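Local structure of coenzyme A transferase (Yersinia pestis, 3QLI) at residues V161-I169 with I312-V320. The protein probably transfers coenzyme A between acyl groups, as a member of the acetyl-CoA hydrolase/transferase family resembling 4-hydroxybutyrate CoA transferases. Sequence-based numbering, arbitrary orientation.
Sequences VGNDYSSRI and IFSRPVDYV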
loop_
_atom_site.group_PDB
_atom_site.type_symbol
_atom_site.label_atom_id
_atom_site.label_comp_id
_atom_site.label_asym_id
_atom_site.label_seq_id
_atom_site.Cartn_x
_atom_site.Cartn_y
_atom_site.Cartn_z
ATOM N N VAL A 161 10.925 24.098 -10.363
ATOM C CA VAL A 161 10.616 22.740 -10.805
ATOM C C VAL A 161 10.339 21.772 -9.662
ATOM O O VAL A 161 9.690 20.746 -9.849
ATOM C CB VAL A 161 11.723 22.158 -11.707
ATOM C CG1 VAL A 161 11.716 22.842 -13.060
ATOM C CG2 VAL A 161 13.077 22.287 -11.039
ATOM N N GLY A 162 10.866 22.079 -8.485
ATOM C CA GLY A 162 10.684 21.196 -7.354
ATOM C C GLY A 162 9.873 21.666 -6.165
ATOM O O GLY A 162 10.019 22.786 -5.687
ATOM N N ASN A 163 8.996 20.785 -5.702
ATOM C CA ASN A 163 8.208 20.998 -4.503
ATOM C C ASN A 163 8.528 19.745 -3.710
ATOM O O ASN A 163 9.381 19.764 -2.825
ATOM C CB ASN A 163 6.717 21.116 -4.800
ATOM C CG ASN A 163 5.943 21.725 -3.642
ATOM O OD1 ASN A 163 6.003 21.230 -2.520
ATOM N ND2 ASN A 163 5.217 22.804 -3.912
ATOM N N ASP A 164 7.841 18.651 -4.025
ATOM C CA ASP A 164 8.157 17.362 -3.425
ATOM C C ASP A 164 8.332 17.477 -1.918
ATOM O O ASP A 164 7.463 17.983 -1.213
ATOM C CB ASP A 164 9.389 16.729 -4.088
ATOM C CG ASP A 164 10.533 17.710 -4.268
ATOM O OD1 ASP A 164 10.534 18.459 -5.267
ATOM O OD2 ASP A 164 11.440 17.721 -3.415
ATOM N N TYR A 165 9.468 16.975 -1.445
ATOM C CA TYR A 165 9.841 17.051 -0.041
ATOM C C TYR A 165 10.681 18.306 0.186
ATOM O O TYR A 165 10.970 18.675 1.321
ATOM C CB TYR A 165 10.660 15.826 0.357
ATOM C CG TYR A 165 11.913 15.636 -0.474
ATOM C CD1 TYR A 165 13.077 16.335 -0.182
ATOM C CD2 TYR A 165 11.928 14.761 -1.550
ATOM C CE1 TYR A 165 14.222 16.166 -0.939
ATOM C CE2 TYR A 165 13.066 14.585 -2.313
ATOM C CZ TYR A 165 14.211 15.289 -2.005
ATOM O OH TYR A 165 15.344 15.113 -2.764
ATOM N N SER A 166 11.062 18.957 -0.908
ATOM C CA SER A 166 11.908 20.145 -0.849
ATOM C C SER A 166 11.278 21.313 -0.100
ATOM O O SER A 166 11.951 21.999 0.662
ATOM C CB SER A 166 12.309 20.585 -2.261
ATOM O OG SER A 166 13.177 19.644 -2.865
ATOM N N SER A 167 9.990 21.541 -0.314
ATOM C CA SER A 167 9.312 22.650 0.365
ATOM C C SER A 167 9.265 22.487 1.888
ATOM O O SER A 167 9.245 23.475 2.629
ATOM C CB SER A 167 7.900 22.870 -0.205
ATOM O OG SER A 167 7.090 21.723 -0.007
ATOM N N ARG A 168 9.240 21.245 2.358
ATOM C CA ARG A 168 9.336 20.984 3.798
ATOM C C ARG A 168 10.777 21.095 4.318
ATOM O O ARG A 168 11.041 21.737 5.344
ATOM C CB ARG A 168 8.798 19.583 4.120
ATOM C CG ARG A 168 9.100 19.089 5.544
ATOM C CD ARG A 168 8.352 19.897 6.589
ATOM N NE ARG A 168 8.634 19.444 7.959
ATOM C CZ ARG A 168 8.028 18.423 8.559
ATOM N NH1 ARG A 168 7.104 17.716 7.917
ATOM N NH2 ARG A 168 8.362 18.098 9.805
ATOM N N ILE A 169 11.709 20.459 3.619
ATOM C CA ILE A 169 13.065 20.350 4.147
ATOM C C ILE A 169 13.792 21.691 4.066
ATOM O O ILE A 169 14.681 21.952 4.872
ATOM C CB ILE A 169 13.883 19.251 3.451
ATOM C CG1 ILE A 169 13.151 17.910 3.565
ATOM C CG2 ILE A 169 15.292 19.160 4.073
ATOM C CD1 ILE A 169 12.719 17.577 5.003
ATOM N N ILE A 312 -0.868 26.639 -13.152
ATOM C CA ILE A 312 -0.050 25.496 -12.758
ATOM C C ILE A 312 0.335 25.735 -11.304
ATOM O O ILE A 312 0.743 26.843 -10.937
ATOM C CB ILE A 312 1.196 25.325 -13.678
ATOM C CG1 ILE A 312 0.756 25.033 -15.115
ATOM C CG2 ILE A 312 2.109 24.187 -13.196
ATOM C CD1 ILE A 312 1.890 25.050 -16.137
ATOM N N PHE A 313 0.174 24.718 -10.462
ATOM C CA PHE A 313 0.338 24.927 -9.024
ATOM C C PHE A 313 1.020 23.730 -8.387
ATOM O O PHE A 313 0.400 22.687 -8.234
ATOM C CB PHE A 313 -1.044 25.159 -8.389
ATOM C CG PHE A 313 -0.997 25.721 -6.993
ATOM C CD1 PHE A 313 -0.715 27.063 -6.782
ATOM C CD2 PHE A 313 -1.288 24.927 -5.900
ATOM C CE1 PHE A 313 -0.688 27.589 -5.500
ATOM C CE2 PHE A 313 -1.272 25.444 -4.621
ATOM C CZ PHE A 313 -0.964 26.777 -4.415
ATOM N N SER A 314 2.292 23.867 -8.013
ATOM C CA SER A 314 2.977 22.746 -7.383
ATOM C C SER A 314 2.505 22.563 -5.942
ATOM O O SER A 314 2.167 23.529 -5.242
ATOM C CB SER A 314 4.496 22.922 -7.428
ATOM O OG SER A 314 4.891 23.974 -6.580
ATOM N N ARG A 315 2.473 21.311 -5.504
ATOM C CA ARG A 315 2.159 21.012 -4.111
ATOM C C ARG A 315 3.087 19.923 -3.578
ATOM O O ARG A 315 3.674 19.163 -4.353
ATOM C CB ARG A 315 0.674 20.644 -3.970
ATOM C CG ARG A 315 -0.241 21.783 -4.449
ATOM C CD ARG A 315 -1.685 21.645 -3.965
ATOM N NE ARG A 315 -1.783 21.705 -2.513
ATOM C CZ ARG A 315 -2.921 21.857 -1.838
ATOM N NH1 ARG A 315 -4.070 21.978 -2.492
ATOM N NH2 ARG A 315 -2.907 21.899 -0.503
ATOM N N PRO A 316 3.255 19.858 -2.251
ATOM C CA PRO A 316 4.203 18.898 -1.669
ATOM C C PRO A 316 3.782 17.453 -1.872
ATOM O O PRO A 316 2.594 17.177 -2.042
ATOM C CB PRO A 316 4.188 19.237 -0.168
ATOM C CG PRO A 316 2.969 20.092 0.043
ATOM C CD PRO A 316 2.745 20.811 -1.253
ATOM N N VAL A 317 4.748 16.540 -1.821
ATOM C CA VAL A 317 4.483 15.156 -2.212
ATOM C C VAL A 317 3.543 14.442 -1.242
ATOM O O VAL A 317 2.805 13.546 -1.641
ATOM C CB VAL A 317 5.795 14.359 -2.415
ATOM C CG1 VAL A 317 6.589 14.279 -1.090
ATOM C CG2 VAL A 317 5.501 12.979 -3.005
ATOM N N ASP A 318 3.526 14.863 0.021
ATOM C CA ASP A 318 2.638 14.211 0.982
ATOM C C ASP A 318 1.173 14.597 0.749
ATOM O O ASP A 318 0.269 13.976 1.301
ATOM C CB ASP A 318 3.069 14.474 2.435
ATOM C CG ASP A 318 3.207 15.962 2.760
ATOM O OD1 ASP A 318 3.766 16.741 1.954
ATOM O OD2 ASP A 318 2.760 16.353 3.853
ATOM N N TYR A 319 0.944 15.613 -0.081
ATOM C CA TYR A 319 -0.414 15.914 -0.570
ATOM C C TYR A 319 -0.663 15.207 -1.894
ATOM O O TYR A 319 -1.625 14.444 -2.058
ATOM C CB TYR A 319 -0.584 17.426 -0.760
ATOM C CG TYR A 319 -1.894 17.873 -1.408
ATOM C CD1 TYR A 319 -3.024 18.123 -0.637
ATOM C CD2 TYR A 319 -1.993 18.065 -2.786
ATOM C CE1 TYR A 319 -4.210 18.536 -1.211
ATOM C CE2 TYR A 319 -3.181 18.477 -3.367
ATOM C CZ TYR A 319 -4.287 18.713 -2.570
ATOM O OH TYR A 319 -5.478 19.137 -3.137
ATOM N N VAL A 320 0.213 15.471 -2.852
ATOM C CA VAL A 320 -0.018 15.019 -4.214
ATOM C C VAL A 320 -0.132 13.505 -4.301
ATOM O O VAL A 320 -0.994 12.982 -5.024
ATOM C CB VAL A 320 1.109 15.490 -5.150
ATOM C CG1 VAL A 320 0.978 14.825 -6.518
ATOM C CG2 VAL A 320 1.100 17.026 -5.261
#
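The flat amide of Asn163 lies over the 314-316 backbone, its CG 3.4 Å from Arg315 C, while ND2 donates to Ser314 OG, which lies in the amide plane (2.9 Å, 172°). With CG anti to the backbone N (chi1 -164°), the amide reaches across the contact. ND2 also bonds Glu190 O. At the other end OD1 sits 3.1 Å from Pro316 CA and accepts from Ser167 OG (2.8 Å), which lies above the carbonyl plane; bonds at both ends thus fix the amide's rotation. Within segment 161-169, one face of the Tyr165 ring carries Asp164 OD2, 3.5 Å above its centre; Ser166 OG donates to this oxygen and Ser166 N adds a capping bond at the turn into the helix. The Arg315 guanidinium lies on a face of Tyr319 and forms salt bridges with Asp287 and Glu190.

A second link, Val317 N to Asp164 O (3.1 Å), ties helix 317-320 to the loop, with Val317 CG1 3.7 Å from Asp164 C. Val317 lies about 5 Å, side chain to side chain, from Glu264, which binds CoA covalently. The contact joins the N- and C-terminal family regions: strand 312-314 pairs with 291-293, while helix 166-172 packs against strand 143-148 and helix 131-139.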